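Local coordinates for hypothetical protein Atu2684 (PDB 2AXO), which is of unknown function but belongs to the thioredoxin clan and carries a disulfide between two cysteines spaced as in a CXXC motif, at residues Ala129-Arg132 / Gly133-Arg137; Arg137-Ala140 / Phe141-Gly145; Glu96-Glu99 / Arg100-Tyr104. All coordinates share one frame; numbering follows the deposited sequence.

Interaction 1. Residues Ala129-Arg132 / Gly133-Arg137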
loop_
_atom_site.group_PDB
_atom_site.type_symbol
_atom_site.label_atom_id
_atom_site.label_comp_id
_atom_site.label_asym_id
_atom_site.label_seq_id
_atom_site.Cartn_x
_atom_site.Cartn_y
_atom_site.Cartn_z
ATOM N N ALA A 129 -13.789 13.374 -1.567
ATOM C CA ALA A 129 -14.742 14.245 -2.251
ATOM C C ALA A 129 -15.816 14.835 -1.346
ATOM O O ALA A 129 -16.607 15.667 -1.783
ATOM C CB ALA A 129 -15.399 13.490 -3.401
ATOM N N ASP A 130 -15.843 14.418 -0.087
ATOM C CA ASP A 130 -16.847 14.920 0.841
ATOM C C ASP A 130 -16.502 16.314 1.360
ATOM O O ASP A 130 -16.145 16.477 2.526
ATOM C CB ASP A 130 -16.990 13.967 2.026
ATOM C CG ASP A 130 -18.305 14.144 2.750
ATOM O OD1 ASP A 130 -18.780 15.295 2.842
ATOM O OD2 ASP A 130 -18.862 13.134 3.234
ATOM N N VAL A 131 -16.630 17.315 0.498
ATOM C CA VAL A 131 -16.322 18.695 0.863
ATOM C C VAL A 131 -17.060 19.164 2.119
ATOM O O VAL A 131 -16.466 19.787 2.999
ATOM C CB VAL A 131 -16.646 19.658 -0.299
ATOM C CG1 VAL A 131 -16.273 21.084 0.082
ATOM C CG2 VAL A 131 -15.898 19.227 -1.548
ATOM N N ARG A 132 -18.355 18.882 2.198
ATOM C CA ARG A 132 -19.133 19.285 3.362
ATOM C C ARG A 132 -18.613 18.603 4.621
ATOM O O ARG A 132 -18.459 19.238 5.663
ATOM C CB ARG A 132 -20.614 18.937 3.173
ATOM C CG ARG A 132 -21.427 19.957 2.390
ATOM C CD ARG A 132 -21.152 19.903 0.894
ATOM N NE ARG A 132 -22.030 20.812 0.159
ATOM C CZ ARG A 132 -22.066 20.923 -1.166
ATOM N NH1 ARG A 132 -21.267 20.177 -1.919
ATOM N NH2 ARG A 132 -22.903 21.779 -1.738
ATOM N N GLY A 133 -18.339 17.306 4.518
ATOM C CA GLY A 133 -17.849 16.564 5.665
ATOM C C GLY A 133 -16.520 17.067 6.194
ATOM O O GLY A 133 -16.329 17.176 7.404
ATOM N N ILE A 134 -15.594 17.378 5.293
ATOM C CA ILE A 134 -14.288 17.857 5.720
ATOM C C ILE A 134 -14.375 19.169 6.488
ATOM O O ILE A 134 -13.823 19.283 7.580
ATOM C CB ILE A 134 -13.325 17.989 4.524
ATOM C CG1 ILE A 134 -14.048 18.601 3.337
ATOM C CG2 ILE A 134 -12.778 16.617 4.150
ATOM C CD1 ILE A 134 -13.265 18.518 2.034
ATOM N N TYR A 135 -15.073 20.158 5.939
ATOM C CA TYR A 135 -15.213 21.434 6.633
ATOM C C TYR A 135 -15.968 21.286 7.952
ATOM O O TYR A 135 -15.601 21.910 8.945
ATOM C CB TYR A 135 -15.908 22.466 5.738
ATOM C CG TYR A 135 -14.949 23.203 4.828
ATOM C CD1 TYR A 135 -14.036 24.126 5.344
ATOM C CD2 TYR A 135 -14.933 22.960 3.455
ATOM C CE1 TYR A 135 -13.128 24.787 4.511
ATOM C CE2 TYR A 135 -14.030 23.617 2.617
ATOM C CZ TYR A 135 -13.132 24.527 3.152
ATOM O OH TYR A 135 -12.238 25.171 2.322
ATOM N N ASP A 136 -17.018 20.463 7.969
ATOM C CA ASP A 136 -17.778 20.262 9.203
ATOM C C ASP A 136 -16.905 19.559 10.242
ATOM O O ASP A 136 -17.021 19.820 11.438
ATOM C CB ASP A 136 -19.046 19.430 8.955
ATOM C CG ASP A 136 -20.049 20.130 8.046
ATOM O OD1 ASP A 136 -20.164 21.376 8.109
ATOM O OD2 ASP A 136 -20.742 19.425 7.277
ATOM N N ARG A 137 -16.035 18.666 9.781
ATOM C CA ARG A 137 -15.142 17.946 10.683
ATOM C C ARG A 137 -14.127 18.926 11.266
ATOM O O ARG A 137 -13.889 18.935 12.472
ATOM C CB ARG A 137 -14.405 16.826 9.942
ATOM C CG ARG A 137 -14.425 15.461 10.639
ATOM C CD ARG A 137 -14.155 15.561 12.133
ATOM N NE ARG A 137 -13.907 14.255 12.742
ATOM C CZ ARG A 137 -13.785 14.056 14.051
ATOM N NH1 ARG A 137 -13.895 15.076 14.891
ATOM N NH2 ARG A 137 -13.537 12.840 14.523
#
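An N-cap starts the helix 131-143, with D130 in the cap position and its side chain reaching forward to the first turn. OD1 of D130 accepts from the backbone N of G133 at 2.7 Å; the N-H approaches from above the carboxylate plane, 47° out of it. The side chain gets there because CG stands anti to the backbone N of D130 (chi1 -160°). The same residue also opens the regular helical pattern through its main chain: I134 N donates to D130 O at 3.0 Å. Two residues on, D136 N donates to R132 O at 3.0 Å. Beside these bonds runs an apolar strip. V131 and Y135 lie side by side and point the same way, CG1 of V131 standing 4.1 Å from CD2 of the Y135 ring, while CB of V131 is 4.3 Å from CD1 of I134. This strip packs on the helix 58-70, V131 against A63 and both I134 and Y135 against M67; the phenol OH of Y135 hydrogen-bonds to D72. D130 thus gives a side-chain acceptor to an amide of the first turn, where the usual helical acceptors four residues back are lacking, and its negative charge probably interacts favourably with the positive end of the helix dipole.

Interaction 2. Residues Arg137-Ala140 / Phe141-Gly145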
loop_
_atom_site.group_PDB
_atom_site.type_symbol
_atom_site.label_atom_id
_atom_site.label_comp_id
_atom_site.label_asym_id
_atom_site.label_seq_id
_atom_site.Cartn_x
_atom_site.Cartn_y
_atom_site.Cartn_z
ATOM N N ARG A 137 -16.035 18.666 9.781
ATOM C CA ARG A 137 -15.142 17.946 10.683
ATOM C C ARG A 137 -14.127 18.926 11.266
ATOM O O ARG A 137 -13.889 18.935 12.472
ATOM C CB ARG A 137 -14.405 16.826 9.942
ATOM C CG ARG A 137 -14.425 15.461 10.639
ATOM C CD ARG A 137 -14.155 15.561 12.133
ATOM N NE ARG A 137 -13.907 14.255 12.742
ATOM C CZ ARG A 137 -13.785 14.056 14.051
ATOM N NH1 ARG A 137 -13.895 15.076 14.891
ATOM N NH2 ARG A 137 -13.537 12.840 14.523
ATOM N N LEU A 138 -13.529 19.750 10.408
ATOM C CA LEU A 138 -12.541 20.729 10.863
ATOM C C LEU A 138 -13.143 21.682 11.885
ATOM O O LEU A 138 -12.478 22.082 12.839
ATOM C CB LEU A 138 -11.994 21.529 9.676
ATOM C CG LEU A 138 -11.109 20.721 8.725
ATOM C CD1 LEU A 138 -10.676 21.588 7.557
ATOM C CD2 LEU A 138 -9.890 20.216 9.494
ATOM N N ASP A 139 -14.407 22.039 11.677
ATOM C CA ASP A 139 -15.108 22.943 12.582
ATOM C C ASP A 139 -15.311 22.258 13.931
ATOM O O ASP A 139 -15.146 22.874 14.985
ATOM C CB ASP A 139 -16.462 23.325 11.982
ATOM C CG ASP A 139 -17.213 24.319 12.836
ATOM O OD1 ASP A 139 -16.692 25.434 13.041
ATOM O OD2 ASP A 139 -18.327 23.986 13.295
ATOM N N ALA A 140 -15.669 20.977 13.887
ATOM C CA ALA A 140 -15.880 20.201 15.105
ATOM C C ALA A 140 -14.585 20.151 15.907
ATOM O O ALA A 140 -14.602 20.209 17.138
ATOM C CB ALA A 140 -16.337 18.785 14.758
ATOM N N PHE A 141 -13.460 20.028 15.207
ATOM C CA PHE A 141 -12.167 19.992 15.878
ATOM C C PHE A 141 -11.904 21.315 16.585
ATOM O O PHE A 141 -11.510 21.335 17.751
ATOM C CB PHE A 141 -11.032 19.723 14.884
ATOM C CG PHE A 141 -10.937 18.291 14.436
ATOM C CD1 PHE A 141 -11.007 17.252 15.358
ATOM C CD2 PHE A 141 -10.745 17.985 13.096
ATOM C CE1 PHE A 141 -10.888 15.924 14.947
ATOM C CE2 PHE A 141 -10.626 16.664 12.676
ATOM C CZ PHE A 141 -10.698 15.634 13.604
ATOM N N LYS A 142 -12.122 22.420 15.874
ATOM C CA LYS A 142 -11.899 23.753 16.436
ATOM C C LYS A 142 -12.732 23.995 17.695
ATOM O O LYS A 142 -12.230 24.527 18.687
ATOM C CB LYS A 142 -12.232 24.837 15.403
ATOM C CG LYS A 142 -12.075 26.262 15.937
ATOM C CD LYS A 142 -12.747 27.285 15.031
ATOM C CE LYS A 142 -12.574 28.709 15.563
ATOM N NZ LYS A 142 -13.077 28.873 16.964
ATOM N N ARG A 143 -14.004 23.611 17.640
ATOM C CA ARG A 143 -14.925 23.787 18.761
ATOM C C ARG A 143 -14.469 23.003 19.990
ATOM O O ARG A 143 -14.887 23.286 21.113
ATOM C CB ARG A 143 -16.344 23.357 18.354
ATOM C CG ARG A 143 -17.001 24.273 17.312
ATOM C CD ARG A 143 -18.170 23.596 16.591
ATOM N NE ARG A 143 -19.395 23.518 17.387
ATOM C CZ ARG A 143 -20.176 24.558 17.673
ATOM N NH1 ARG A 143 -19.861 25.770 17.230
ATOM N NH2 ARG A 143 -21.278 24.387 18.395
ATOM N N GLU A 144 -13.605 22.016 19.772
ATOM C CA GLU A 144 -13.098 21.206 20.871
ATOM C C GLU A 144 -11.663 21.583 21.218
ATOM O O GLU A 144 -11.022 20.934 22.043
ATOM C CB GLU A 144 -13.174 19.720 20.513
ATOM C CG GLU A 144 -14.569 19.117 20.619
ATOM C CD GLU A 144 -15.145 19.235 22.019
ATOM O OE1 GLU A 144 -14.375 19.104 22.986
ATOM O OE2 GLU A 144 -16.367 19.443 22.155
ATOM N N GLY A 145 -11.165 22.648 20.598
ATOM C CA GLY A 145 -9.807 23.077 20.864
ATOM C C GLY A 145 -8.797 22.103 20.290
ATOM O O GLY A 145 -7.669 21.997 20.781
#
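A CH-pi contact leads: CD of R137 lies over one face of the F141 ring, 4.1 Å from its centroid. Beyond CD the guanidinium group runs on nearly level with the ring, the two planes 13° apart, and the CZ/CE1 rim of F141 lies over one guanidinium face, CZ of F141 being 3.3 Å above that plane. A chi1 of -132° and the bend at chi2 (-44°) carry the R137 chain forward along the helix to F141, and a salt bridge from its NH2 to D124 holds the far end. Apolar packing adds CD2 of L138, 4.3 Å from CD2 of F141; both side chains also rest on L120 of the strand 117-120. Among the charged groups, OD2 of D139 touches CD of R143 at 3.3 Å, but it lies 4.3 Å from NE of R143, beyond a salt bridge, and any attraction is probably long-range. In the backbone, F141 N donates to R137 O and R143 N to D139 O, each at 3.0 Å, whereas the bond from E144 N to A140 O is weak. There the regular pattern gives out, and G145, with positive phi, is the C-prime residue of the Schellman motif that terminates the helix 131-143.

Interaction 3. Residues Glu96-Glu99 / Arg100-Tyr104; sequences ENTE and RQYGY
The carbonyl oxygen of N97 takes two backbone donors from the next turn: Q101 N at 3.2 Å, and R100 N in a weak bond at 3.1 Å whose N-H points well aside (122°). R100 N has its better-directed acceptor in E96 O, so its hydrogen is shared between two carbonyls. The register continues with Y102 N to T98 O at 3.0 Å and with G103 N to E99 O at 2.9 Å. T98 O has a further neighbour, since it sits 3.4 Å above one face of the Y102 ring, displaced toward the rim. The ring lies back along the preceding turn because CG of Y102 is anti to its own carbonyl carbon (chi1 -65°). The methyl of T98 meets the far end of the same ring, CG2 lying 3.3 Å from both CZ and OH of Y102 and 3.6 Å from CE2; the two side chains run alongside each other and point the same way. Nearer the backbone, CD2 of Y102 comes against CA of E99, so the ring is in touch with the preceding turn along its whole length. These turns belong to the helix 95-107, which packs through Q101 and Y104 on F49 of the strand 45-50, in a fold of the thioredoxin clan. T98 and Y102 each pack against the other residue of the second subunit, where the Y102 ring also meets Y82 of that chain. Within its own chain, OG1 of T98 hydrogen-bonds to D81, the buried amide of Q101 bonds to Y82 through OE1 and to Q117 through NE2, and NH2 of R100 forms a salt bridge with E47 and a hydrogen bond with Q239. The R100 chain is extended from CG to NE, and CE2 of Y104 lies 3.9 Å above one face of its guanidinium.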
loop_
_atom_site.group_PDB
_atom_site.type_symbol
_atom_site.label_atom_id
_atom_site.label_comp_id
_atom_site.label_asym_id
_atom_site.label_seq_id
_atom_site.Cartn_x
_atom_site.Cartn_y
_atom_site.Cartn_z
ATOM N N GLU A 96 7.306 7.049 -0.788
ATOM C CA GLU A 96 7.295 7.810 0.457
ATOM C C GLU A 96 5.898 8.334 0.773
ATOM O O GLU A 96 5.479 8.343 1.928
ATOM C CB GLU A 96 8.285 8.977 0.376
ATOM C CG GLU A 96 9.757 8.561 0.397
ATOM C CD GLU A 96 10.134 7.665 -0.768
ATOM O OE1 GLU A 96 9.921 8.072 -1.929
ATOM O OE2 GLU A 96 10.645 6.549 -0.526
ATOM N N ASN A 97 5.179 8.776 -0.254
ATOM C CA ASN A 97 3.828 9.278 -0.047
ATOM C C ASN A 97 2.929 8.155 0.422
ATOM O O ASN A 97 2.106 8.336 1.316
ATOM C CB ASN A 97 3.254 9.857 -1.334
ATOM C CG ASN A 97 3.821 11.208 -1.661
ATOM O OD1 ASN A 97 4.485 11.821 -0.832
ATOM N ND2 ASN A 97 3.554 11.690 -2.870
ATOM N N THR A 98 3.072 6.993 -0.201
ATOM C CA THR A 98 2.253 5.863 0.186
ATOM C C THR A 98 2.583 5.476 1.628
ATOM O O THR A 98 1.686 5.180 2.417
ATOM C CB THR A 98 2.473 4.659 -0.752
ATOM O OG1 THR A 98 2.267 5.070 -2.111
ATOM C CG2 THR A 98 1.490 3.542 -0.421
ATOM N N GLU A 99 3.862 5.500 1.984
ATOM C CA GLU A 99 4.249 5.158 3.349
ATOM C C GLU A 99 3.606 6.089 4.370
ATOM O O GLU A 99 3.274 5.664 5.479
ATOM C CB GLU A 99 5.771 5.184 3.498
ATOM C CG GLU A 99 6.456 4.108 2.675
ATOM C CD GLU A 99 7.934 4.006 2.962
ATOM O OE1 GLU A 99 8.628 5.041 2.883
ATOM O OE2 GLU A 99 8.404 2.887 3.261
ATOM N N ARG A 100 3.421 7.354 4.001
ATOM C CA ARG A 100 2.788 8.294 4.921
ATOM C C ARG A 100 1.333 7.878 5.124
ATOM O O ARG A 100 0.822 7.940 6.238
ATOM C CB ARG A 100 2.874 9.732 4.385
ATOM C CG ARG A 100 2.290 10.792 5.325
ATOM C CD ARG A 100 2.706 12.189 4.873
ATOM N NE ARG A 100 2.146 13.273 5.689
ATOM C CZ ARG A 100 2.525 13.559 6.932
ATOM N NH1 ARG A 100 3.469 12.842 7.534
ATOM N NH2 ARG A 100 1.981 14.582 7.566
ATOM N N GLN A 101 0.659 7.442 4.063
ATOM C CA GLN A 101 -0.722 7.017 4.233
ATOM C C GLN A 101 -0.756 5.776 5.133
ATOM O O GLN A 101 -1.720 5.570 5.869
ATOM C CB GLN A 101 -1.386 6.726 2.885
ATOM C CG GLN A 101 -2.857 6.345 2.990
ATOM C CD GLN A 101 -3.498 6.126 1.629
ATOM O OE1 GLN A 101 -2.865 5.602 0.712
ATOM N NE2 GLN A 101 -4.764 6.508 1.500
ATOM N N TYR A 102 0.296 4.956 5.082
ATOM C CA TYR A 102 0.365 3.766 5.934
ATOM C C TYR A 102 0.521 4.205 7.385
ATOM O O TYR A 102 -0.089 3.638 8.292
ATOM C CB TYR A 102 1.560 2.876 5.565
ATOM C CG TYR A 102 1.501 2.267 4.188
ATOM C CD1 TYR A 102 0.284 1.921 3.607
ATOM C CD2 TYR A 102 2.671 1.981 3.487
ATOM C CE1 TYR A 102 0.231 1.305 2.361
ATOM C CE2 TYR A 102 2.628 1.360 2.243
ATOM C CZ TYR A 102 1.402 1.024 1.690
ATOM O OH TYR A 102 1.352 0.383 0.473
ATOM N N GLY A 103 1.358 5.215 7.595
ATOM C CA GLY A 103 1.576 5.724 8.935
ATOM C C GLY A 103 0.261 6.157 9.542
ATOM O O GLY A 103 -0.009 5.901 10.716
ATOM N N TYR A 104 -0.561 6.824 8.737
ATOM C CA TYR A 104 -1.859 7.277 9.199
ATOM C C TYR A 104 -2.786 6.096 9.449
ATOM O O TYR A 104 -3.530 6.086 10.432
ATOM C CB TYR A 104 -2.488 8.239 8.186
ATOM C CG TYR A 104 -2.045 9.678 8.365
ATOM C CD1 TYR A 104 -2.125 10.298 9.610
ATOM C CD2 TYR A 104 -1.571 10.426 7.285
ATOM C CE1 TYR A 104 -1.745 11.632 9.779
ATOM C CE2 TYR A 104 -1.188 11.760 7.438
ATOM C CZ TYR A 104 -1.278 12.357 8.684
ATOM O OH TYR A 104 -0.917 13.676 8.839
#

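Interactions 1 and 2 are successive parts of one helix, 131-143, with centres 12 Å apart; the first holds its capped start and the second its Schellman end. R137 belongs to both, closing the one segment and opening the other. Interaction 3 lies earlier in the chain, on the helix 95-107, about 22 Å from interaction 1 and 24 Å from interaction 2 between centres. It touches neither: the nearest atoms are about 12 Å and 11 Å away, respectively. Their settings differ too, since interaction 3 is buried and reaches the second subunit, whereas no other chain of the assembly touches the segments of interactions 1 and 2.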